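Local coordinates for CRISPR-associated protein CasA/Cse1 (Thermus thermophilus, PDB 4AN8) that serves as a subunit of the type I-E Cascade ribonucleoprotein complex, which acts in CRISPR-based adaptive immunity against viruses and plasmids, at residues L56-L61 / T242-W247; L64-S69 / V208-E213. All coordinates share one frame; numbering follows the deposited sequence.

Interaction 1 of 2, residues L56-L61 / T242-W247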
ATOM      1  N   LEU A  56      -6.103  -8.743   1.531  1.00 16.64           N
ATOM      2  CA  LEU A  56      -6.548  -9.982   0.901  1.00 16.64           C
ATOM      3  C   LEU A  56      -5.376 -10.682   0.190  1.00 16.64           C
ATOM      4  O   LEU A  56      -5.193 -11.900   0.346  1.00 16.64           O
ATOM      5  CB  LEU A  56      -7.736  -9.750  -0.032  1.00 20.54           C
ATOM      6  CG  LEU A  56      -9.045  -9.286   0.633  1.00 20.54           C
ATOM      7  CD1 LEU A  56     -10.082  -8.764  -0.391  1.00 20.54           C
ATOM      8  CD2 LEU A  56      -9.629 -10.375   1.473  1.00 20.54           C
ATOM      9  N   HIS A  57      -4.551  -9.921  -0.531  1.00 19.71           N
ATOM     10  CA  HIS A  57      -3.333 -10.485  -1.117  1.00 19.71           C
ATOM     11  C   HIS A  57      -2.374 -10.998  -0.058  1.00 19.71           C
ATOM     12  O   HIS A  57      -1.768 -12.049  -0.256  1.00 19.71           O
ATOM     13  CB  HIS A  57      -2.574  -9.466  -1.967  1.00 16.12           C
ATOM     14  CG  HIS A  57      -3.223  -9.176  -3.273  1.00 16.12           C
ATOM     15  ND1 HIS A  57      -4.104  -8.129  -3.446  1.00 16.12           N
ATOM     16  CD2 HIS A  57      -3.151  -9.811  -4.467  1.00 16.12           C
ATOM     17  CE1 HIS A  57      -4.535  -8.127  -4.696  1.00 16.12           C
ATOM     18  NE2 HIS A  57      -3.963  -9.129  -5.336  1.00 16.12           N
ATOM     19  N   ARG A  58      -2.212 -10.262   1.044  1.00 20.44           N
ATOM     20  CA  ARG A  58      -1.232 -10.665   2.077  1.00 20.44           C
ATOM     21  C   ARG A  58      -1.646 -11.948   2.805  1.00 20.44           C
ATOM     22  O   ARG A  58      -0.803 -12.780   3.112  1.00 20.44           O
ATOM     23  CB  ARG A  58      -0.928  -9.533   3.075  1.00 17.68           C
ATOM     24  CG  ARG A  58      -0.313  -8.291   2.418  1.00 17.68           C
ATOM     25  CD  ARG A  58      -0.513  -6.995   3.245  1.00 17.68           C
ATOM     26  NE  ARG A  58       0.203  -7.052   4.522  1.00 17.68           N
ATOM     27  CZ  ARG A  58       1.511  -6.843   4.654  1.00 17.68           C
ATOM     28  NH1 ARG A  58       2.241  -6.570   3.586  1.00 17.68           N
ATOM     29  NH2 ARG A  58       2.090  -6.924   5.852  1.00 17.68           N
ATOM     30  N   LEU A  59      -2.938 -12.103   3.067  1.00 17.47           N
ATOM     31  CA  LEU A  59      -3.462 -13.355   3.597  1.00 17.47           C
ATOM     32  C   LEU A  59      -3.225 -14.543   2.617  1.00 17.47           C
ATOM     33  O   LEU A  59      -2.733 -15.605   3.014  1.00 17.47           O
ATOM     34  CB  LEU A  59      -4.936 -13.204   3.939  1.00 19.09           C
ATOM     35  CG  LEU A  59      -5.611 -14.471   4.485  1.00 19.09           C
ATOM     36  CD1 LEU A  59      -4.875 -14.997   5.723  1.00 19.09           C
ATOM     37  CD2 LEU A  59      -7.113 -14.223   4.811  1.00 19.09           C
ATOM     38  N   LEU A  60      -3.545 -14.351   1.336  1.00 17.46           N
ATOM     39  CA  LEU A  60      -3.319 -15.404   0.350  1.00 17.46           C
ATOM     40  C   LEU A  60      -1.839 -15.781   0.274  1.00 17.46           C
ATOM     41  O   LEU A  60      -1.501 -16.966   0.228  1.00 17.46           O
ATOM     42  CB  LEU A  60      -3.811 -15.000  -1.048  1.00 16.84           C
ATOM     43  CG  LEU A  60      -5.333 -14.842  -1.135  1.00 16.84           C
ATOM     44  CD1 LEU A  60      -5.742 -14.501  -2.545  1.00 16.84           C
ATOM     45  CD2 LEU A  60      -6.051 -16.092  -0.624  1.00 16.84           C
ATOM     46  N   LEU A  61      -0.973 -14.765   0.233  1.00 16.84           N
ATOM     47  CA  LEU A  61       0.472 -14.981   0.222  1.00 16.84           C
ATOM     48  C   LEU A  61       0.964 -15.732   1.471  1.00 16.84           C
ATOM     49  O   LEU A  61       1.829 -16.593   1.374  1.00 16.84           O
ATOM     50  CB  LEU A  61       1.206 -13.655   0.098  1.00 16.25           C
ATOM     51  CG  LEU A  61       0.976 -12.983  -1.255  1.00 16.25           C
ATOM     52  CD1 LEU A  61       1.271 -11.455  -1.160  1.00 16.25           C
ATOM     53  CD2 LEU A  61       1.826 -13.660  -2.330  1.00 16.25           C
ATOM     54  N   THR A 242       5.249 -14.219   7.387  1.00 14.96           N
ATOM     55  CA  THR A 242       3.838 -14.543   7.508  1.00 14.96           C
ATOM     56  C   THR A 242       3.301 -14.181   8.868  1.00 14.96           C
ATOM     57  O   THR A 242       2.090 -13.984   9.021  1.00 14.96           O
ATOM     58  CB  THR A 242       3.538 -16.010   7.180  1.00 19.89           C
ATOM     59  OG1 THR A 242       4.017 -16.848   8.236  1.00 19.89           O
ATOM     60  CG2 THR A 242       4.223 -16.386   5.883  1.00 19.89           C
ATOM     61  N   ARG A 243       4.183 -14.084   9.860  1.00 19.05           N
ATOM     62  CA  ARG A 243       3.741 -13.662  11.194  1.00 19.05           C
ATOM     63  C   ARG A 243       3.340 -12.195  11.073  1.00 19.05           C
ATOM     64  O   ARG A 243       2.329 -11.766  11.582  1.00 19.05           O
ATOM     65  CB  ARG A 243       4.858 -13.846  12.247  1.00 21.20           C
ATOM     66  CG  ARG A 243       4.544 -13.221  13.601  1.00 21.20           C
ATOM     67  CD  ARG A 243       5.688 -13.417  14.645  1.00 21.20           C
ATOM     68  NE  ARG A 243       5.991 -14.834  14.879  1.00 21.20           N
ATOM     69  CZ  ARG A 243       7.108 -15.430  14.451  1.00 21.20           C
ATOM     70  NH1 ARG A 243       8.049 -14.750  13.791  1.00 21.20           N
ATOM     71  NH2 ARG A 243       7.302 -16.710  14.696  1.00 21.20           N
ATOM     72  N   VAL A 244       4.151 -11.427  10.377  1.00 16.51           N
ATOM     73  CA  VAL A 244       3.806 -10.042  10.116  1.00 16.51           C
ATOM     74  C   VAL A 244       2.583  -9.855   9.193  1.00 16.51           C
ATOM     75  O   VAL A 244       1.744  -9.034   9.482  1.00 16.51           O
ATOM     76  CB  VAL A 244       5.030  -9.240   9.679  1.00 14.78           C
ATOM     77  CG1 VAL A 244       4.630  -7.798   9.308  1.00 14.78           C
ATOM     78  CG2 VAL A 244       6.031  -9.229  10.832  1.00 14.78           C
ATOM     79  N   TYR A 245       2.465 -10.648   8.131  1.00 19.31           N
ATOM     80  CA  TYR A 245       1.273 -10.633   7.262  1.00 19.31           C
ATOM     81  C   TYR A 245      -0.026 -10.917   8.022  1.00 19.31           C
ATOM     82  O   TYR A 245      -1.110 -10.487   7.621  1.00 19.31           O
ATOM     83  CB  TYR A 245       1.393 -11.705   6.170  1.00 17.81           C
ATOM     84  CG  TYR A 245       2.282 -11.352   4.989  1.00 17.81           C
ATOM     85  CD1 TYR A 245       2.980 -10.130   4.926  1.00 17.81           C
ATOM     86  CD2 TYR A 245       2.428 -12.248   3.938  1.00 17.81           C
ATOM     87  CE1 TYR A 245       3.775  -9.826   3.836  1.00 17.81           C
ATOM     88  CE2 TYR A 245       3.220 -11.951   2.842  1.00 17.81           C
ATOM     89  CZ  TYR A 245       3.885 -10.749   2.789  1.00 17.81           C
ATOM     90  OH  TYR A 245       4.671 -10.495   1.692  1.00 17.81           O
ATOM     91  N   THR A 246       0.070 -11.693   9.093  1.00 17.41           N
ATOM     92  CA  THR A 246      -1.127 -12.077   9.818  1.00 17.41           C
ATOM     93  C   THR A 246      -1.081 -11.594  11.263  1.00 17.41           C
ATOM     94  O   THR A 246      -1.669 -12.196  12.138  1.00 17.41           O
ATOM     95  CB  THR A 246      -1.305 -13.609   9.790  1.00 19.09           C
ATOM     96  OG1 THR A 246      -0.207 -14.227  10.474  1.00 19.09           O
ATOM     97  CG2 THR A 246      -1.391 -14.124   8.310  1.00 19.09           C
ATOM     98  N   TRP A 247      -0.373 -10.496  11.497  1.00 17.65           N
ATOM     99  CA  TRP A 247      -0.202  -9.972  12.839  1.00 17.65           C
ATOM    100  C   TRP A 247      -1.516  -9.695  13.593  1.00 17.65           C
ATOM    101  O   TRP A 247      -2.421  -9.031  13.064  1.00 17.65           O
ATOM    102  CB  TRP A 247       0.588  -8.674  12.756  1.00 25.00           C
ATOM    103  CG  TRP A 247       1.109  -8.227  14.061  1.00 25.00           C
ATOM    104  CD1 TRP A 247       0.524  -7.339  14.920  1.00 25.00           C
ATOM    105  CD2 TRP A 247       2.324  -8.665  14.691  1.00 25.00           C
ATOM    106  NE1 TRP A 247       1.310  -7.192  16.047  1.00 25.00           N
ATOM    107  CE2 TRP A 247       2.420  -7.994  15.925  1.00 25.00           C
ATOM    108  CE3 TRP A 247       3.335  -9.562  14.328  1.00 25.00           C
ATOM    109  CZ2 TRP A 247       3.498  -8.180  16.794  1.00 25.00           C
ATOM    110  CZ3 TRP A 247       4.400  -9.752  15.194  1.00 25.00           C
ATOM    111  CH2 TRP A 247       4.470  -9.064  16.418  1.00 25.00           C
TER
HETATM  112  O   HOH W   1      -1.831  -7.935   6.377  1.00 54.65           O
HETATM  113  O   HOH W   2       0.295  -6.874   8.298  1.00 54.65           O
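Arg58 and Tyr245 bury the most surface where helix 50-67 meets the short helix 241-245, with Leu61 adding a smaller share, and the trio illustrates how an arginine can be used at both its root and its charged end. The two long side chains cross at about a right angle. The aromatic carbon CD1 of Tyr245 lies over one face of the Arg58 guanidinium, 3.5 Å from NH2, with the two planes 62° apart, so the ring presents its CD1-CE1 side to the cation and is not stacked flat on it. Nearer the backbone, Arg58 CB stands over a face of the ring toward its rim, and the carbonyl O of Arg58 lies 3.4 Å from Tyr245 CD2. One turn further along, Leu61 CB adds an apolar contact 3.8 Å from Tyr245 CE2. The bend of the arginine chain at chi3 (65°) sets NE, from which the guanidinium spreads beside the end of the short helix.

Polar coupling between the segments runs through two waters, both in the guanidinium plane. One accepts from Arg58 NE at 2.9 Å and donates to Tyr245 O; the other accepts from Arg58 NH2 at 3.0 Å and donates to Val244 O. These carbonyls belong to the last turn of helix 241-245, whose dipole would probably favour a nearby positive charge. Arg58 NH2 also forms a salt bridge with Asp279. Thr246, the first residue to leave helical geometry, sends its OG1 back to Thr242 O at 2.7 Å. The contact is a buried helix-helix junction: Pro280 and Met281 of a loop touch Tyr245 and Arg58, helix 199-206 packs against His57 and Leu61, and strand 44-45 lies against Leu56, His57 and Leu60.

Interaction 2 of 2, residues L64-S69 / V208-E213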
ATOM      1  N   LEU A  64       0.087 -19.305   0.907  1.00 24.34           N
ATOM      2  CA  LEU A  64       0.951 -19.888  -0.120  1.00 24.34           C
ATOM      3  C   LEU A  64       2.350 -20.189   0.382  1.00 24.34           C
ATOM      4  O   LEU A  64       2.869 -21.283   0.163  1.00 24.34           O
ATOM      5  CB  LEU A  64       1.061 -18.975  -1.345  1.00 21.68           C
ATOM      6  CG  LEU A  64      -0.156 -18.983  -2.270  1.00 21.68           C
ATOM      7  CD1 LEU A  64      -0.173 -17.794  -3.237  1.00 21.68           C
ATOM      8  CD2 LEU A  64      -0.248 -20.347  -3.010  1.00 21.68           C
ATOM      9  N   HIS A  65       2.971 -19.216   1.041  1.00 23.20           N
ATOM     10  CA  HIS A  65       4.316 -19.403   1.554  1.00 23.20           C
ATOM     11  C   HIS A  65       4.413 -20.592   2.508  1.00 23.20           C
ATOM     12  O   HIS A  65       5.389 -21.324   2.488  1.00 23.20           O
ATOM     13  CB  HIS A  65       4.806 -18.153   2.264  1.00 20.30           C
ATOM     14  CG  HIS A  65       5.259 -17.068   1.339  1.00 20.30           C
ATOM     15  ND1 HIS A  65       5.999 -17.322   0.204  1.00 20.30           N
ATOM     16  CD2 HIS A  65       5.076 -15.723   1.390  1.00 20.30           C
ATOM     17  CE1 HIS A  65       6.286 -16.173  -0.391  1.00 20.30           C
ATOM     18  NE2 HIS A  65       5.745 -15.192   0.309  1.00 20.30           N
ATOM     19  N   ARG A  66       3.418 -20.770   3.361  1.00 22.19           N
ATOM     20  CA  ARG A  66       3.486 -21.833   4.333  1.00 22.19           C
ATOM     21  C   ARG A  66       3.148 -23.164   3.670  1.00 22.19           C
ATOM     22  O   ARG A  66       3.853 -24.143   3.852  1.00 22.19           O
ATOM     23  CB  ARG A  66       2.547 -21.541   5.509  1.00 21.31           C
ATOM     24  CG  ARG A  66       2.880 -20.251   6.224  1.00 21.31           C
ATOM     25  CD  ARG A  66       4.308 -20.307   6.761  1.00 21.31           C
ATOM     26  NE  ARG A  66       4.424 -21.255   7.869  1.00 21.31           N
ATOM     27  CZ  ARG A  66       5.549 -21.460   8.542  1.00 21.31           C
ATOM     28  NH1 ARG A  66       6.647 -20.782   8.207  1.00 21.31           N
ATOM     29  NH2 ARG A  66       5.572 -22.338   9.543  1.00 21.31           N
ATOM     30  N   ALA A  67       2.076 -23.184   2.882  1.00 25.16           N
ATOM     31  CA  ALA A  67       1.655 -24.413   2.222  1.00 25.16           C
ATOM     32  C   ALA A  67       2.712 -24.946   1.269  1.00 25.16           C
ATOM     33  O   ALA A  67       2.887 -26.148   1.175  1.00 25.16           O
ATOM     34  CB  ALA A  67       0.347 -24.225   1.506  1.00 23.01           C
ATOM     35  N   LEU A  68       3.420 -24.059   0.575  1.00 25.10           N
ATOM     36  CA  LEU A  68       4.439 -24.474  -0.393  1.00 25.10           C
ATOM     37  C   LEU A  68       5.838 -24.445   0.225  1.00 25.10           C
ATOM     38  O   LEU A  68       6.816 -24.817  -0.411  1.00 25.10           O
ATOM     39  CB  LEU A  68       4.404 -23.591  -1.646  1.00 33.51           C
ATOM     40  CG  LEU A  68       3.031 -23.524  -2.324  1.00 33.51           C
ATOM     41  CD1 LEU A  68       3.004 -22.523  -3.459  1.00 33.51           C
ATOM     42  CD2 LEU A  68       2.626 -24.907  -2.816  1.00 33.51           C
ATOM     43  N   SER A  69       5.928 -23.971   1.456  1.00 33.89           N
ATOM     44  CA  SER A  69       7.199 -23.943   2.142  1.00 33.89           C
ATOM     45  C   SER A  69       8.266 -23.278   1.272  1.00 33.89           C
ATOM     46  O   SER A  69       9.399 -23.734   1.196  1.00 33.89           O
ATOM     47  CB  SER A  69       7.595 -25.371   2.503  1.00 39.92           C
ATOM     48  OG  SER A  69       8.524 -25.362   3.555  1.00 39.92           O
ATOM     49  N   VAL A 208       7.918 -13.516  -3.107  1.00 24.32           N
ATOM     50  CA  VAL A 208       9.344 -13.354  -2.891  1.00 24.32           C
ATOM     51  C   VAL A 208       9.940 -14.613  -2.238  1.00 24.32           C
ATOM     52  O   VAL A 208       9.312 -15.215  -1.345  1.00 24.32           O
ATOM     53  CB  VAL A 208       9.574 -12.106  -2.012  1.00 18.32           C
ATOM     54  CG1 VAL A 208      11.085 -11.877  -1.712  1.00 18.32           C
ATOM     55  CG2 VAL A 208       8.921 -10.869  -2.687  1.00 18.32           C
ATOM     56  N   PRO A 209      11.136 -15.030  -2.700  1.00 24.49           N
ATOM     57  CA  PRO A 209      11.769 -16.253  -2.179  1.00 24.49           C
ATOM     58  C   PRO A 209      11.711 -16.277  -0.680  1.00 24.49           C
ATOM     59  O   PRO A 209      12.019 -15.280  -0.022  1.00 24.49           O
ATOM     60  CB  PRO A 209      13.211 -16.154  -2.686  1.00 23.69           C
ATOM     61  CG  PRO A 209      13.011 -15.494  -4.087  1.00 23.69           C
ATOM     62  CD  PRO A 209      11.828 -14.516  -3.902  1.00 23.69           C
ATOM     63  N   TYR A 210      11.283 -17.417  -0.151  1.00 23.56           N
ATOM     64  CA  TYR A 210      10.957 -17.538   1.254  1.00 23.56           C
ATOM     65  C   TYR A 210      11.477 -18.854   1.795  1.00 23.56           C
ATOM     66  O   TYR A 210      11.443 -19.857   1.090  1.00 23.56           O
ATOM     67  CB  TYR A 210       9.444 -17.531   1.391  1.00 22.53           C
ATOM     68  CG  TYR A 210       8.899 -17.824   2.781  1.00 22.53           C
ATOM     69  CD1 TYR A 210       8.914 -16.851   3.769  1.00 22.53           C
ATOM     70  CD2 TYR A 210       8.321 -19.061   3.079  1.00 22.53           C
ATOM     71  CE1 TYR A 210       8.407 -17.098   5.028  1.00 22.53           C
ATOM     72  CE2 TYR A 210       7.800 -19.322   4.336  1.00 22.53           C
ATOM     73  CZ  TYR A 210       7.843 -18.332   5.307  1.00 22.53           C
ATOM     74  OH  TYR A 210       7.330 -18.561   6.561  1.00 22.53           O
ATOM     75  N   THR A 211      11.966 -18.824   3.033  1.00 25.70           N
ATOM     76  CA  THR A 211      12.174 -20.024   3.840  1.00 25.70           C
ATOM     77  C   THR A 211      11.355 -19.924   5.130  1.00 25.70           C
ATOM     78  O   THR A 211      11.283 -18.857   5.728  1.00 25.70           O
ATOM     79  CB  THR A 211      13.659 -20.235   4.186  1.00 38.84           C
ATOM     80  OG1 THR A 211      14.244 -18.976   4.537  1.00 38.84           O
ATOM     81  CG2 THR A 211      14.401 -20.792   3.001  1.00 38.84           C
ATOM     82  N   PRO A 212      10.720 -21.029   5.547  1.00 34.62           N
ATOM     83  CA  PRO A 212       9.777 -21.021   6.678  1.00 34.62           C
ATOM     84  C   PRO A 212      10.388 -20.852   8.065  1.00 34.62           C
ATOM     85  O   PRO A 212       9.644 -20.575   9.018  1.00 34.62           O
ATOM     86  CB  PRO A 212       9.087 -22.392   6.588  1.00 24.62           C
ATOM     87  CG  PRO A 212       9.968 -23.223   5.779  1.00 24.62           C
ATOM     88  CD  PRO A 212      10.702 -22.310   4.827  1.00 24.62           C
ATOM     89  N   GLU A 213      11.701 -21.004   8.194  1.00 40.65           N
ATOM     90  CA  GLU A 213      12.303 -21.056   9.527  1.00 40.65           C
ATOM     91  C   GLU A 213      12.013 -19.817  10.400  1.00 40.65           C
ATOM     92  O   GLU A 213      12.227 -18.683   9.972  1.00 40.65           O
ATOM     93  CB  GLU A 213      13.813 -21.307   9.423  1.00110.03           C
ATOM     94  CG  GLU A 213      14.190 -22.745   9.047  1.00110.03           C
ATOM     95  CD  GLU A 213      13.971 -23.067   7.572  1.00110.03           C
ATOM     96  OE1 GLU A 213      13.837 -22.122   6.765  1.00110.03           O
ATOM     97  OE2 GLU A 213      13.939 -24.268   7.220  1.00110.03           O
TER
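His65 turns its CG anti to its own carbonyl carbon (chi1 -78°), while Tyr210 sets its CG anti to its backbone N (chi1 173°), and these torsions set the two CG atoms on the sides where the rings meet as an offset stack, at the point where helix 50-67 ends in a Schellman motif. The centroids are 4.8 Å apart and the planes not far from parallel. His65 CB adds a CH-pi contact, standing 4.0 Å from the centroid of the Tyr210 ring and over its face. The imidazole lies with one face over Tyr210 CG, its ND1 near Tyr210 CB and its CE1 close to Val208 O. His65 ND1 is hydrogen-bonded to Gly70 O, a bond that helps fix the rotation of the imidazole, and Gly70 N meets His65 O within the capping motif, whose positive-phi residue is Ser69.

Arg66 works at the other end of the tyrosine. Its chain folds at chi2 and chi3, and the guanidinium comes to the edge of the phenol ring, steeply turned against it. From there NH1 donates to two acceptors lying near the guanidinium plane: Tyr210 OH at 2.8 Å and Pro212 O at 3.1 Å. The remaining nitrogens have partners too, with NH2 in a salt bridge to Glu220. Tyr210 OH is also hydrogen-bonded to Asp215, so the phenol oxygen has a cationic and an anionic partner, which would be expected to polarise it. The loop 208-213, which follows helix 199-206, is thereby held across the C-terminal end of helix 50-67. Ser69 OG approaches Pro212 CG to 3.4 Å. On the bond from Arg66 NH1, the Pro212 carbonyl accepts in its own plane, on a lone pair, with a C=O...N angle of 111°.

Overall arrangement
From the N terminus, helix 50-67 supplies the first partner of both contacts, interaction 1 along its body and interaction 2 at its C-terminal end. The chain then runs through helices 74-83, 88-98 and 154-167 to helix 199-206, and the loop after it returns to residues 64-69, closing the smaller loop of interaction 2. Continuing to helix 241-245, it comes back to residues 56-61 and closes the wider loop of interaction 1, and interaction 2 lies inside it. With centres about 12 Å apart, the contacts touch through Thr242, whose side chain packs on Arg66, His65 and Tyr210. Helix 50-67 thus joins the loop after helix 199-206 and the short helix 241-245.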